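Local coordinates for Lmo1340 protein (Listeria monocytogenes, PDB 4NLM) that is of unknown function but is probably a surface lipoprotein built around a six-bladed beta propeller of the YqgU-like family, at residues L60-K65 with E89-V94; P83-K88 with T115-A120; Y106-E109 with K113-M116. One frame throughout, in Å; residues are numbered along the deposited sequence. Where two conformers were deposited one is given.

Interaction 1. Residues L60-K65 with E89-V94; sequences LLQTKK and ESISEV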
loop_
_atom_site.group_PDB
_atom_site.type_symbol
_atom_site.label_atom_id
_atom_site.label_comp_id
_atom_site.label_asym_id
_atom_site.label_seq_id
_atom_site.Cartn_x
_atom_site.Cartn_y
_atom_site.Cartn_z
ATOM N N LEU A 60 9.011 9.011 6.062
ATOM C CA LEU A 60 9.868 8.003 6.674
ATOM C C LEU A 60 10.956 7.563 5.673
ATOM O O LEU A 60 10.625 7.020 4.660
ATOM C CB LEU A 60 9.026 6.807 7.135
ATOM C CG LEU A 60 9.788 5.661 7.788
ATOM C CD1 LEU A 60 10.533 6.130 9.001
ATOM C CD2 LEU A 60 8.860 4.511 8.111
ATOM N N LEU A 61 12.179 7.880 6.041
ATOM C CA LEU A 61 13.371 7.608 5.226
ATOM C C LEU A 61 14.136 6.431 5.770
ATOM O O LEU A 61 14.476 6.387 6.938
ATOM C CB LEU A 61 14.257 8.853 5.256
ATOM C CG LEU A 61 15.590 8.745 4.562
ATOM C CD1 LEU A 61 15.482 8.452 3.065
ATOM C CD2 LEU A 61 16.446 9.983 4.799
ATOM N N GLN A 62 14.448 5.492 4.880
ATOM C CA GLN A 62 15.231 4.289 5.196
ATOM C C GLN A 62 16.542 4.311 4.414
ATOM O O GLN A 62 16.553 4.402 3.188
ATOM C CB GLN A 62 14.424 3.059 4.836
ATOM C CG GLN A 62 15.103 1.739 5.214
ATOM C CD GLN A 62 14.334 0.555 4.721
ATOM O OE1 GLN A 62 13.111 0.615 4.583
ATOM N NE2 GLN A 62 15.028 -0.556 4.510
ATOM N N THR A 63 17.633 4.236 5.166
ATOM C CA THR A 63 18.986 4.196 4.596
ATOM C C THR A 63 19.742 3.076 5.313
ATOM O O THR A 63 19.292 2.551 6.338
ATOM C CB THR A 63 19.725 5.514 4.817
ATOM O OG1 THR A 63 19.821 5.822 6.212
ATOM C CG2 THR A 63 19.063 6.678 4.084
ATOM N N LYS A 64 20.892 2.702 4.758
ATOM C CA LYS A 64 21.703 1.629 5.344
ATOM C C LYS A 64 23.172 1.901 5.123
ATOM O O LYS A 64 23.606 2.247 4.006
ATOM C CB LYS A 64 21.350 0.264 4.729
ATOM C CG LYS A 64 22.084 -0.904 5.377
ATOM C CD LYS A 64 21.656 -2.241 4.813
ATOM C CE LYS A 64 22.474 -3.369 5.421
ATOM N NZ LYS A 64 22.198 -4.671 4.755
ATOM N N LYS A 65 23.946 1.739 6.187
ATOM C CA LYS A 65 25.377 1.951 6.139
ATOM C C LYS A 65 26.069 1.079 7.165
ATOM O O LYS A 65 25.623 0.971 8.311
ATOM C CB LYS A 65 25.702 3.414 6.408
ATOM C CG LYS A 65 27.193 3.705 6.417
ATOM C CD LYS A 65 27.457 5.169 6.691
ATOM C CE LYS A 65 28.933 5.474 6.858
ATOM N NZ LYS A 65 29.150 6.904 7.218
ATOM N N GLU A 89 19.354 -6.060 11.842
ATOM C CA GLU A 89 18.564 -7.165 11.299
ATOM C C GLU A 89 18.234 -6.940 9.816
ATOM O O GLU A 89 18.203 -5.805 9.358
ATOM C CB GLU A 89 17.298 -7.372 12.122
ATOM C CG GLU A 89 17.582 -7.727 13.567
ATOM C CD GLU A 89 16.381 -8.195 14.377
ATOM O OE1 GLU A 89 15.321 -8.510 13.800
ATOM O OE2 GLU A 89 16.534 -8.306 15.619
ATOM N N SER A 90 17.957 -8.031 9.106
ATOM C CA SER A 90 17.570 -7.992 7.696
ATOM C C SER A 90 16.131 -7.498 7.599
ATOM O O SER A 90 15.249 -8.032 8.263
ATOM C CB SER A 90 17.705 -9.390 7.099
ATOM O OG SER A 90 17.260 -9.417 5.762
ATOM N N ILE A 91 15.886 -6.466 6.800
ATOM C CA ILE A 91 14.550 -5.879 6.729
ATOM C C ILE A 91 13.695 -6.634 5.746
ATOM O O ILE A 91 14.081 -6.781 4.582
ATOM C CB ILE A 91 14.613 -4.392 6.256
ATOM C CG1 ILE A 91 15.651 -3.563 7.043
ATOM C CG2 ILE A 91 13.250 -3.749 6.334
ATOM C CD1 ILE A 91 15.413 -3.505 8.530
ATOM N N SER A 92 12.552 -7.107 6.192
ATOM C CA SER A 92 11.622 -7.802 5.333
ATOM C C SER A 92 10.437 -6.908 4.952
ATOM O O SER A 92 10.035 -6.889 3.795
ATOM C CB SER A 92 11.119 -9.039 6.055
ATOM O OG SER A 92 12.223 -9.814 6.512
ATOM N N GLU A 93 9.852 -6.214 5.933
ATOM C CA GLU A 93 8.744 -5.297 5.663
ATOM C C GLU A 93 8.749 -4.154 6.666
ATOM O O GLU A 93 9.072 -4.362 7.834
ATOM C CB GLU A 93 7.387 -6.024 5.766
ATOM C CG GLU A 93 6.118 -5.151 5.664
ATOM C CD GLU A 93 5.822 -4.657 4.249
ATOM O OE1 GLU A 93 6.663 -4.844 3.342
ATOM O OE2 GLU A 93 4.738 -4.058 4.040
ATOM N N VAL A 94 8.370 -2.967 6.191
ATOM C CA VAL A 94 8.169 -1.790 7.045
ATOM C C VAL A 94 6.872 -1.159 6.633
ATOM O O VAL A 94 6.684 -0.890 5.452
ATOM C CB VAL A 94 9.282 -0.744 6.895
ATOM C CG1 VAL A 94 9.113 0.375 7.890
ATOM C CG2 VAL A 94 10.675 -1.365 6.998
#
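Gln-62 reaches from strand 58-65 to a pair of aliphatic residues, Ile-91 and Val-94, on strand 90-96. The short strand segments run nearly antiparallel, at 156°, but their axes stay 11.0 Å apart. They are therefore packed through side chains and are not paired within one sheet. The CB of Gln-62 points toward the other strand, and CB and CG serve as a spacer without touching it. CG lies anti to the backbone N (chi1 -176°) and the chain continues extended, which carries CD and the amide across the gap. Gln-62 OE1 comes to 4.0 Å from Val-94 CG2. Gln-62 NE2 lies against Ile-91, 4.0 Å from its CG1 and 4.1 Å from its CG2, so it meets both branches at the fork. The Gln-62 and Ile-91 side chains run antiparallel alongside each other. These are van der Waals contacts of a polar group with hydrocarbon. Two residues earlier, Leu-60 CD2 meets Val-94 CG1 at 4.1 Å, so the two methyls of Val-94 serve different partners. Ile-91 and Val-94 are three residues apart yet both point at strand 58-65. A classic beta bulge explains this: Ser-92 and Glu-93 together face Tyr-106 and shift the alternation by one. The contact lies between two successive four-stranded antiparallel sheets, consistent with neighbouring propeller blades. Strand 58-65 is flanked in its sheet by strands 47-55 and 68-75, and Gln-62 also touches Thr-69 and Phe-71. Strand 90-96 is an outermost strand of the next sheet, with strand 102-108 beside it. Ile-103 of that strand touches both Leu-60 and Val-94.

Interaction 2. Residues P83-K88 with T115-A120; sequences PIFNTK and TMRIIA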
loop_
_atom_site.group_PDB
_atom_site.type_symbol
_atom_site.label_atom_id
_atom_site.label_comp_id
_atom_site.label_asym_id
_atom_site.label_seq_id
_atom_site.Cartn_x
_atom_site.Cartn_y
_atom_site.Cartn_z
ATOM N N PRO A 83 16.196 11.015 13.985
ATOM C CA PRO A 83 16.354 9.570 14.091
ATOM C C PRO A 83 15.192 8.929 14.810
ATOM O O PRO A 83 14.770 9.449 15.822
ATOM C CB PRO A 83 17.630 9.409 14.914
ATOM C CG PRO A 83 17.693 10.637 15.745
ATOM C CD PRO A 83 17.044 11.737 14.947
ATOM N N ILE A 84 14.688 7.818 14.290
ATOM C CA ILE A 84 13.638 7.067 14.923
ATOM C C ILE A 84 14.140 5.748 15.509
ATOM O O ILE A 84 14.010 5.491 16.686
ATOM C CB ILE A 84 12.487 6.779 13.936
ATOM C CG1 ILE A 84 11.927 8.101 13.375
ATOM C CG2 ILE A 84 11.371 6.006 14.638
ATOM C CD1 ILE A 84 11.102 7.925 12.124
ATOM N N PHE A 85 14.763 4.914 14.684
ATOM C CA PHE A 85 15.162 3.548 15.061
ATOM C C PHE A 85 16.233 3.062 14.127
ATOM O O PHE A 85 16.288 3.478 12.968
ATOM C CB PHE A 85 13.896 2.606 14.951
ATOM C CG PHE A 85 14.091 1.189 15.365
ATOM C CD1 PHE A 85 13.836 0.817 16.665
ATOM C CD2 PHE A 85 14.421 0.206 14.447
ATOM C CE1 PHE A 85 13.972 -0.511 17.070
ATOM C CE2 PHE A 85 14.560 -1.119 14.835
ATOM C CZ PHE A 85 14.341 -1.473 16.154
ATOM N N ASN A 86 17.071 2.170 14.614
ATOM C CA ASN A 86 18.045 1.537 13.746
ATOM C C ASN A 86 18.192 0.059 14.128
ATOM O O ASN A 86 17.895 -0.331 15.263
ATOM C CB ASN A 86 19.382 2.288 13.753
ATOM C CG ASN A 86 20.102 2.207 15.079
ATOM O OD1 ASN A 86 20.704 1.176 15.429
ATOM N ND2 ASN A 86 20.125 3.308 15.782
ATOM N N THR A 87 18.683 -0.754 13.184
ATOM C CA THR A 87 18.828 -2.178 13.419
ATOM C C THR A 87 19.820 -2.796 12.472
ATOM O O THR A 87 20.006 -2.325 11.347
ATOM C CB THR A 87 17.481 -2.923 13.266
ATOM O OG1 THR A 87 17.643 -4.305 13.579
ATOM C CG2 THR A 87 16.894 -2.787 11.886
ATOM N N LYS A 88 20.462 -3.874 12.926
ATOM C CA LYS A 88 21.342 -4.660 12.059
ATOM C C LYS A 88 20.605 -5.852 11.447
ATOM O O LYS A 88 21.170 -6.593 10.643
ATOM C CB LYS A 88 22.550 -5.145 12.844
ATOM C CG LYS A 88 23.452 -3.997 13.246
ATOM C CD LYS A 88 24.739 -4.474 13.876
ATOM C CE LYS A 88 25.773 -3.362 13.924
ATOM N NZ LYS A 88 26.297 -3.022 12.569
ATOM N N THR A 115 11.323 -11.312 13.822
ATOM C CA THR A 115 10.550 -10.612 14.802
ATOM C C THR A 115 9.679 -9.634 14.078
ATOM O O THR A 115 10.096 -8.998 13.091
ATOM C CB THR A 115 11.493 -9.818 15.745
ATOM O OG1 THR A 115 12.485 -10.663 16.342
ATOM C CG2 THR A 115 10.749 -9.133 16.822
HETATM N N MSE A 116 8.463 -9.473 14.598
HETATM C CA MSE A 116 7.577 -8.377 14.211
HETATM C C MSE A 116 7.559 -7.454 15.397
HETATM O O MSE A 116 7.231 -7.881 16.503
HETATM C CB MSE A 116 6.157 -8.773 13.938
HETATM C CG MSE A 116 5.854 -9.789 12.900
HETATM SE SE MSE A 116 3.957 -10.359 13.127
HETATM C CE MSE A 116 4.359 -11.593 11.661
ATOM N N ARG A 117 7.955 -6.204 15.178
ATOM C CA ARG A 117 7.958 -5.179 16.205
ATOM C C ARG A 117 7.088 -3.996 15.844
ATOM O O ARG A 117 7.058 -3.597 14.668
ATOM C CB ARG A 117 9.351 -4.604 16.417
ATOM C CG ARG A 117 10.368 -5.574 16.965
ATOM C CD ARG A 117 11.700 -4.877 17.150
ATOM N NE ARG A 117 12.699 -5.764 17.727
ATOM C CZ ARG A 117 13.516 -6.537 17.019
ATOM N NH1 ARG A 117 14.401 -7.313 17.634
ATOM N NH2 ARG A 117 13.455 -6.527 15.693
ATOM N N ILE A 118 6.412 -3.430 16.844
ATOM C CA ILE A 118 5.703 -2.185 16.673
ATOM C C ILE A 118 6.558 -1.129 17.382
ATOM O O ILE A 118 6.883 -1.283 18.566
ATOM C CB ILE A 118 4.306 -2.214 17.299
ATOM C CG1 ILE A 118 3.501 -3.395 16.762
ATOM C CG2 ILE A 118 3.588 -0.879 17.087
ATOM C CD1 ILE A 118 3.326 -3.437 15.269
ATOM N N ILE A 119 6.923 -0.078 16.651
ATOM C CA ILE A 119 7.801 0.953 17.150
ATOM C C ILE A 119 7.103 2.288 17.131
ATOM O O ILE A 119 6.518 2.667 16.113
ATOM C CB ILE A 119 9.037 1.036 16.260
ATOM C CG1 ILE A 119 9.804 -0.299 16.334
ATOM C CG2 ILE A 119 9.953 2.190 16.647
ATOM C CD1 ILE A 119 10.770 -0.565 15.218
ATOM N N ALA A 120 7.164 3.013 18.248
ATOM C CA ALA A 120 6.536 4.336 18.306
ATOM C C ALA A 120 7.343 5.360 17.542
ATOM O O ALA A 120 8.543 5.480 17.733
ATOM C CB ALA A 120 6.342 4.790 19.752
#
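Ile-119 sets its terminal methyl squarely on the ring of Phe-85. CD1 of Ile-119 lies 3.5 Å from the Phe-85 ring centroid and only 4° off the ring normal. This is a CH-pi contact over the middle of one face, and all six ring carbons lie at much the same distance from the methyl. CG1 of Ile-119 stands beside the backbone N (chi1 -63°) and the chain runs on extended, which delivers CD1 to the ring. The shorter branch, Ile-119 CG2, reaches only the rim of the ring, 4.1 Å from Phe-85 CD1. Phe-85 has CG anti to the backbone N (chi1 -177°), which carries the ring toward strand 114-120. Strands 81-87 and 114-120 belong to adjacent four-stranded sheets, consistent with neighbouring blades of the propeller. A classic beta bulge, Ile-84 and Phe-85 opposite Phe-71, turns both residues toward the second sheet. Ile-84 CG2 approaches the carbonyl oxygen of Ala-120 at 4.2 Å. In the conformer given, Arg-117 runs extended to its guanidinium and passes the ring obliquely, with Arg-117 CD 4.4 Å from Phe-85 CZ. In that conformer Thr-115 CG2 covers one guanidinium face, and NH1 forms a salt bridge with Glu-89.

Interaction 3. Residues Y106-E109 with K113-M116; sequences YSAE and KATM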
loop_
_atom_site.group_PDB
_atom_site.type_symbol
_atom_site.label_atom_id
_atom_site.label_comp_id
_atom_site.label_asym_id
_atom_site.label_seq_id
_atom_site.Cartn_x
_atom_site.Cartn_y
_atom_site.Cartn_z
ATOM N N TYR A 106 9.165 -5.801 10.302
ATOM C CA TYR A 106 9.332 -7.239 10.249
ATOM C C TYR A 106 10.757 -7.457 9.769
ATOM O O TYR A 106 11.114 -7.038 8.655
ATOM C CB TYR A 106 8.312 -7.860 9.314
ATOM C CG TYR A 106 8.380 -9.362 9.153
ATOM C CD1 TYR A 106 8.574 -10.215 10.242
ATOM C CD2 TYR A 106 8.274 -9.943 7.894
ATOM C CE1 TYR A 106 8.604 -11.574 10.094
ATOM C CE2 TYR A 106 8.306 -11.311 7.749
ATOM C CZ TYR A 106 8.485 -12.121 8.841
ATOM O OH TYR A 106 8.551 -13.508 8.695
ATOM N N SER A 107 11.580 -8.074 10.603
ATOM C CA SER A 107 12.973 -8.231 10.303
ATOM C C SER A 107 13.493 -9.565 10.830
ATOM O O SER A 107 12.877 -10.197 11.657
ATOM C CB SER A 107 13.796 -7.090 10.878
ATOM O OG SER A 107 13.740 -7.021 12.291
ATOM N N ALA A 108 14.648 -9.998 10.316
ATOM C CA ALA A 108 15.221 -11.270 10.706
ATOM C C ALA A 108 16.644 -11.106 11.211
ATOM O O ALA A 108 17.467 -10.414 10.618
ATOM C CB ALA A 108 15.183 -12.266 9.561
ATOM N N GLU A 109 16.911 -11.739 12.340
ATOM C CA GLU A 109 18.246 -11.732 12.922
ATOM C C GLU A 109 19.085 -12.866 12.338
ATOM O O GLU A 109 20.324 -12.793 12.327
ATOM C CB GLU A 109 18.140 -11.859 14.452
ATOM C CG GLU A 109 19.434 -12.207 15.177
ATOM C CD GLU A 109 19.253 -12.468 16.666
ATOM O OE1 GLU A 109 18.391 -11.825 17.303
ATOM O OE2 GLU A 109 20.001 -13.309 17.211
ATOM N N LYS A 113 15.492 -17.021 13.022
ATOM C CA LYS A 113 14.750 -16.098 13.874
ATOM C C LYS A 113 14.367 -14.803 13.210
ATOM O O LYS A 113 15.212 -14.137 12.599
ATOM C CB LYS A 113 15.600 -15.732 15.103
ATOM C CG LYS A 113 15.933 -16.909 16.006
ATOM C CD LYS A 113 16.208 -16.503 17.452
ATOM C CE LYS A 113 16.250 -17.743 18.349
ATOM N NZ LYS A 113 16.275 -17.529 19.833
ATOM N N ALA A 114 13.097 -14.443 13.371
ATOM C CA ALA A 114 12.548 -13.162 12.871
ATOM C C ALA A 114 11.651 -12.600 13.953
ATOM O O ALA A 114 11.253 -13.305 14.885
ATOM C CB ALA A 114 11.759 -13.355 11.595
ATOM N N THR A 115 11.323 -11.312 13.822
ATOM C CA THR A 115 10.550 -10.612 14.802
ATOM C C THR A 115 9.679 -9.634 14.078
ATOM O O THR A 115 10.096 -8.998 13.091
ATOM C CB THR A 115 11.493 -9.818 15.745
ATOM O OG1 THR A 115 12.485 -10.663 16.342
ATOM C CG2 THR A 115 10.749 -9.133 16.822
HETATM N N MSE A 116 8.463 -9.473 14.598
HETATM C CA MSE A 116 7.577 -8.377 14.211
HETATM C C MSE A 116 7.559 -7.454 15.397
HETATM O O MSE A 116 7.231 -7.881 16.503
HETATM C CB MSE A 116 6.157 -8.773 13.938
HETATM C CG MSE A 116 5.854 -9.789 12.900
HETATM SE SE MSE A 116 3.957 -10.359 13.127
HETATM C CE MSE A 116 4.359 -11.593 11.661
HETATM O O HOH W 1 11.551 -6.339 13.847
HETATM O O HOH W 2 14.603 -11.147 14.664
#
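The end of the antiparallel hairpin of strands 102-108 and 114-120 holds this contact, with Ser-107 and Thr-115 as its hydrogen-bonded pair. Ser-107 N donates to Thr-115 O at 3.0 Å, and Thr-115 N donates back to Ser-107 O at 2.9 Å. Both bonds are nearly straight. The non-hydrogen-bonded pairs on either side are Tyr-106 with Met-116 and Ala-108 with Ala-114. The two alanines come especially near, with Ala-108 CA 3.9 Å from Ala-114 CA. Beyond them Glu-109 N donates to Lys-113 O at 3.0 Å. This bond is more bent, at 136°, and the donor is tilted out of the carbonyl plane.

The face of Tyr-106, Ala-108, Ala-114 and Met-116 is largely apolar. Tyr-106 has CG anti to its backbone N (chi1 179°), and the ring leans across to the partner strand. Tyr-106 CD1 meets CG of Met-116, a selenomethionine, at 3.8 Å, and Tyr-106 CE1 meets Ala-114 CB at 3.9 Å. Thr-115 O sits at the ring edge. The phenol OH is hydrogen-bonded to Leu-135 O and Lys-133 O, and Phe-139 packs edge-to-face with the ring.

The face of Ser-107 and Thr-115 is polar. One water donates to Ser-107 OG, with 2.8 Å between the water oxygen and Ser-107 OG. The same water donates to Thr-115 O. A second is hydrogen-bonded to Thr-115 OG1 and only weakly to Glu-109 N. Ser-107 OG also bonds to Glu-89.

Thr-115 O thus accepts from both a backbone N-H and a water, so two donors grip this one carbonyl. Glu-109 OE2 and Lys-113 NZ remain 6.2 Å apart on exposed side chains, so their opposite charges probably add little to the pairing.

Interactions 1 and 2 both span the junction between the sheet of strands 47-55 to 81-87 and the sheet of strands 90-96 to 126-132. Interaction 3 lies within the latter sheet. The first two pair no backbones and rely on side-chain packing, with an amide against aliphatic branches in one and a methyl over a ring in the other. Interaction 3 is a hydrogen-bonded ladder with water on one face, and it runs out to exposed residues at its turn. All three are only partly buried. Interactions 2 and 3 share Thr-115 and Met-116. Glu-89, from a segment of interaction 1, links to both other contacts. Leu-60 CD1 also packs on Ile-84 CD1 at 3.6 Å, joining interactions 1 and 2.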